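Local coordinates for ribonucleoside-diphosphate reductase (Pseudomonas aeruginosa, PDB 5IM3), which probably catalyses the reduction of ribonucleoside diphosphates to deoxyribonucleotides for DNA synthesis and binds dATP as an allosteric effector, at residues Ser833-Glu838 with Asp843-Tyr848. Numbering follows the deposited sequence.
Sequences SVQQIE and DLKDLY
K845 reaches from the helix past V834 O to the carbonyl of I837, its NZ donating to I837 O at 2.6 Å. The chain runs extended through chi2 and chi3, laying K845 CG 3.6 Å from V834 O, then bends at its last torsion (chi4 68°), which turns the ammonium onto the carbonyl. NZ approaches from above the carbonyl plane and makes a second bond to I840 O, so two backbone oxygens of the connecting loop share one lysine. Q835 answers in the other direction: folded at chi2 (60°), its side chain brings NE2 to 3.0 Å from K845 O. The acceptor lies close to the amide plane of Q835, but the amide meets the carbonyl well above its plane, at a C=O...N angle of 104°. V834 CG2 lies 3.8 Å from Y848 CB, the apolar part of the contact, which L809 of helix 807-815 and L827 of helix 821-829 extend. One water accepts from V834 N at 2.8 Å and lies 3.0 Å from Y848 O, placed to bridge the two backbones. The loop after helix 821-829 thus folds back on short helix 842-847 within the barrel-domain family region, lysine donating to loop carbonyls and glutamine to a helix carbonyl.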
ATOM      1  N   SER A 833      -8.250  24.063 -19.652  1.00 53.02           N
ATOM      2  CA  SER A 833      -6.974  23.724 -20.270  1.00 54.72           C
ATOM      3  C   SER A 833      -7.136  23.651 -21.784  1.00 56.02           C
ATOM      4  O   SER A 833      -7.995  22.922 -22.290  1.00 56.90           O
ATOM      5  CB  SER A 833      -6.454  22.397 -19.724  1.00 55.37           C
ATOM      6  OG  SER A 833      -5.218  22.055 -20.325  1.00 56.60           O
ATOM      7  N   VAL A 834      -6.315  24.420 -22.507  1.00 59.03           N
ATOM      8  CA  VAL A 834      -6.298  24.359 -23.968  1.00 61.37           C
ATOM      9  C   VAL A 834      -5.369  23.273 -24.481  1.00 66.11           C
ATOM     10  O   VAL A 834      -5.368  22.989 -25.689  1.00 68.77           O
ATOM     11  CB  VAL A 834      -5.889  25.709 -24.591  1.00 60.52           C
ATOM     12  CG1 VAL A 834      -6.945  26.762 -24.297  1.00 60.32           C
ATOM     13  CG2 VAL A 834      -4.514  26.152 -24.080  1.00 62.14           C
ATOM     14  N   GLN A 835      -4.570  22.664 -23.611  1.00 67.80           N
ATOM     15  CA  GLN A 835      -3.835  21.474 -23.993  1.00 73.96           C
ATOM     16  C   GLN A 835      -4.809  20.388 -24.442  1.00 85.07           C
ATOM     17  O   GLN A 835      -5.987  20.378 -24.074  1.00 95.56           O
ATOM     18  CB  GLN A 835      -2.981  20.970 -22.827  1.00 69.63           C
ATOM     19  CG  GLN A 835      -1.488  21.252 -22.970  1.00 67.16           C
ATOM     20  CD  GLN A 835      -1.168  22.731 -23.067  1.00 63.46           C
ATOM     21  OE1 GLN A 835      -1.783  23.558 -22.394  1.00 58.55           O
ATOM     22  NE2 GLN A 835      -0.206  23.071 -23.916  1.00 66.71           N
ATOM     23  N   GLN A 836      -4.303  19.478 -25.269  1.00 87.81           N
ATOM     24  CA  GLN A 836      -5.046  18.295 -25.706  1.00 87.46           C
ATOM     25  C   GLN A 836      -6.462  18.642 -26.171  1.00 85.98           C
ATOM     26  O   GLN A 836      -7.418  17.900 -25.928  1.00 87.52           O
ATOM     27  CB  GLN A 836      -5.071  17.225 -24.607  1.00 84.64           C
ATOM     28  CG  GLN A 836      -5.928  17.538 -23.386  1.00 80.50           C
ATOM     29  CD  GLN A 836      -5.955  16.383 -22.400  1.00 81.48           C
ATOM     30  OE1 GLN A 836      -5.495  15.281 -22.706  1.00 84.31           O
ATOM     31  NE2 GLN A 836      -6.498  16.628 -21.209  1.00 77.62           N
ATOM     32  N   ILE A 837      -6.606  19.768 -26.862  1.00 84.04           N
ATOM     33  CA  ILE A 837      -7.742  19.987 -27.751  1.00 84.65           C
ATOM     34  C   ILE A 837      -7.163  20.299 -29.127  1.00 84.53           C
ATOM     35  O   ILE A 837      -6.429  21.281 -29.294  1.00 82.47           O
ATOM     36  CB  ILE A 837      -8.704  21.077 -27.253  1.00 82.38           C
ATOM     37  CG1 ILE A 837      -8.219  22.473 -27.606  1.00 83.45           C
ATOM     38  CG2 ILE A 837      -8.930  20.962 -25.741  1.00 80.24           C
ATOM     39  CD1 ILE A 837      -9.089  23.537 -26.955  1.00 82.60           C
ATOM     40  N   GLU A 838      -7.478  19.438 -30.091  1.00 84.37           N
ATOM     41  CA  GLU A 838      -6.770  19.408 -31.370  1.00 87.29           C
ATOM     42  C   GLU A 838      -6.878  20.726 -32.130  1.00 84.66           C
ATOM     43  O   GLU A 838      -5.910  21.167 -32.757  1.00 85.02           O
ATOM     44  CB  GLU A 838      -7.306  18.255 -32.227  1.00 92.41           C
ATOM     45  CG  GLU A 838      -8.773  18.399 -32.667  1.00 96.07           C
ATOM     46  CD  GLU A 838      -9.743  18.492 -31.500  1.00 96.77           C
ATOM     47  OE1 GLU A 838      -9.519  17.793 -30.486  1.00 96.53           O
ATOM     48  OE2 GLU A 838     -10.707  19.285 -31.574  1.00 97.48           O
ATOM     49  N   ASP A 843       0.918  27.216 -30.936  1.00 83.45           N
ATOM     50  CA  ASP A 843       1.351  28.502 -30.396  1.00 83.96           C
ATOM     51  C   ASP A 843       0.403  28.999 -29.312  1.00 80.17           C
ATOM     52  O   ASP A 843       0.837  29.675 -28.370  1.00 75.28           O
ATOM     53  CB  ASP A 843       1.462  29.538 -31.514  1.00 88.47           C
ATOM     54  CG  ASP A 843       0.121  29.875 -32.130  1.00 92.37           C
ATOM     55  OD1 ASP A 843      -0.648  28.937 -32.428  1.00 94.14           O
ATOM     56  OD2 ASP A 843      -0.166  31.078 -32.308  1.00 93.07           O
ATOM     57  N   LEU A 844      -0.890  28.682 -29.424  1.00 78.83           N
ATOM     58  CA  LEU A 844      -1.846  29.066 -28.390  1.00 74.26           C
ATOM     59  C   LEU A 844      -1.882  28.067 -27.243  1.00 68.76           C
ATOM     60  O   LEU A 844      -2.162  28.454 -26.105  1.00 66.49           O
ATOM     61  CB  LEU A 844      -3.244  29.223 -28.994  1.00 74.83           C
ATOM     62  CG  LEU A 844      -3.643  30.647 -29.395  1.00 76.16           C
ATOM     63  CD1 LEU A 844      -2.533  31.335 -30.176  1.00 78.49           C
ATOM     64  CD2 LEU A 844      -4.934  30.626 -30.212  1.00 77.07           C
ATOM     65  N   LYS A 845      -1.614  26.787 -27.512  1.00 65.41           N
ATOM     66  CA  LYS A 845      -1.489  25.826 -26.422  1.00 62.71           C
ATOM     67  C   LYS A 845      -0.376  26.235 -25.465  1.00 63.32           C
ATOM     68  O   LYS A 845      -0.494  26.057 -24.247  1.00 58.15           O
ATOM     69  CB  LYS A 845      -1.230  24.424 -26.975  1.00 63.60           C
ATOM     70  CG  LYS A 845      -2.440  23.754 -27.613  1.00 65.61           C
ATOM     71  CD  LYS A 845      -2.151  22.291 -27.917  1.00 64.65           C
ATOM     72  CE  LYS A 845      -3.409  21.536 -28.300  1.00 64.66           C
ATOM     73  NZ  LYS A 845      -3.954  21.993 -29.604  1.00 68.80           N
ATOM     74  N   ASP A 846       0.712  26.795 -26.001  1.00 73.43           N
ATOM     75  CA  ASP A 846       1.819  27.246 -25.166  1.00 74.80           C
ATOM     76  C   ASP A 846       1.501  28.572 -24.484  1.00 71.57           C
ATOM     77  O   ASP A 846       1.787  28.748 -23.294  1.00 67.80           O
ATOM     78  CB  ASP A 846       3.088  27.380 -26.010  1.00 79.38           C
ATOM     79  CG  ASP A 846       3.519  26.062 -26.625  1.00 84.37           C
ATOM     80  OD1 ASP A 846       3.231  25.007 -26.021  1.00 84.18           O
ATOM     81  OD2 ASP A 846       4.146  26.080 -27.707  1.00 89.30           O
ATOM     82  N   LEU A 847       0.905  29.511 -25.222  1.00 66.32           N
ATOM     83  CA  LEU A 847       0.652  30.839 -24.673  1.00 65.75           C
ATOM     84  C   LEU A 847      -0.366  30.797 -23.544  1.00 62.97           C
ATOM     85  O   LEU A 847      -0.293  31.613 -22.618  1.00 63.76           O
ATOM     86  CB  LEU A 847       0.173  31.778 -25.779  1.00 66.91           C
ATOM     87  CG  LEU A 847      -0.241  33.183 -25.333  1.00 65.22           C
ATOM     88  CD1 LEU A 847       0.932  33.921 -24.712  1.00 63.07           C
ATOM     89  CD2 LEU A 847      -0.808  33.957 -26.513  1.00 66.97           C
ATOM     90  N   TYR A 848      -1.319  29.871 -23.599  1.00 57.79           N
ATOM     91  CA  TYR A 848      -2.350  29.747 -22.582  1.00 57.04           C
ATOM     92  C   TYR A 848      -2.167  28.492 -21.741  1.00 56.17           C
ATOM     93  O   TYR A 848      -3.126  27.937 -21.205  1.00 52.39           O
ATOM     94  CB  TYR A 848      -3.730  29.810 -23.225  1.00 57.87           C
ATOM     95  CG  TYR A 848      -3.989  31.211 -23.706  1.00 60.53           C
ATOM     96  CD1 TYR A 848      -4.510  32.164 -22.855  1.00 58.43           C
ATOM     97  CD2 TYR A 848      -3.649  31.599 -24.988  1.00 61.67           C
ATOM     98  CE1 TYR A 848      -4.721  33.452 -23.275  1.00 59.34           C
ATOM     99  CE2 TYR A 848      -3.857  32.884 -25.416  1.00 63.37           C
ATOM    100  CZ  TYR A 848      -4.392  33.811 -24.557  1.00 61.39           C
ATOM    101  OH  TYR A 848      -4.604  35.103 -24.979  1.00 61.98           O
TER
HETATM  102  O   HOH W   1      -4.092  25.140 -20.941  1.00 53.65           O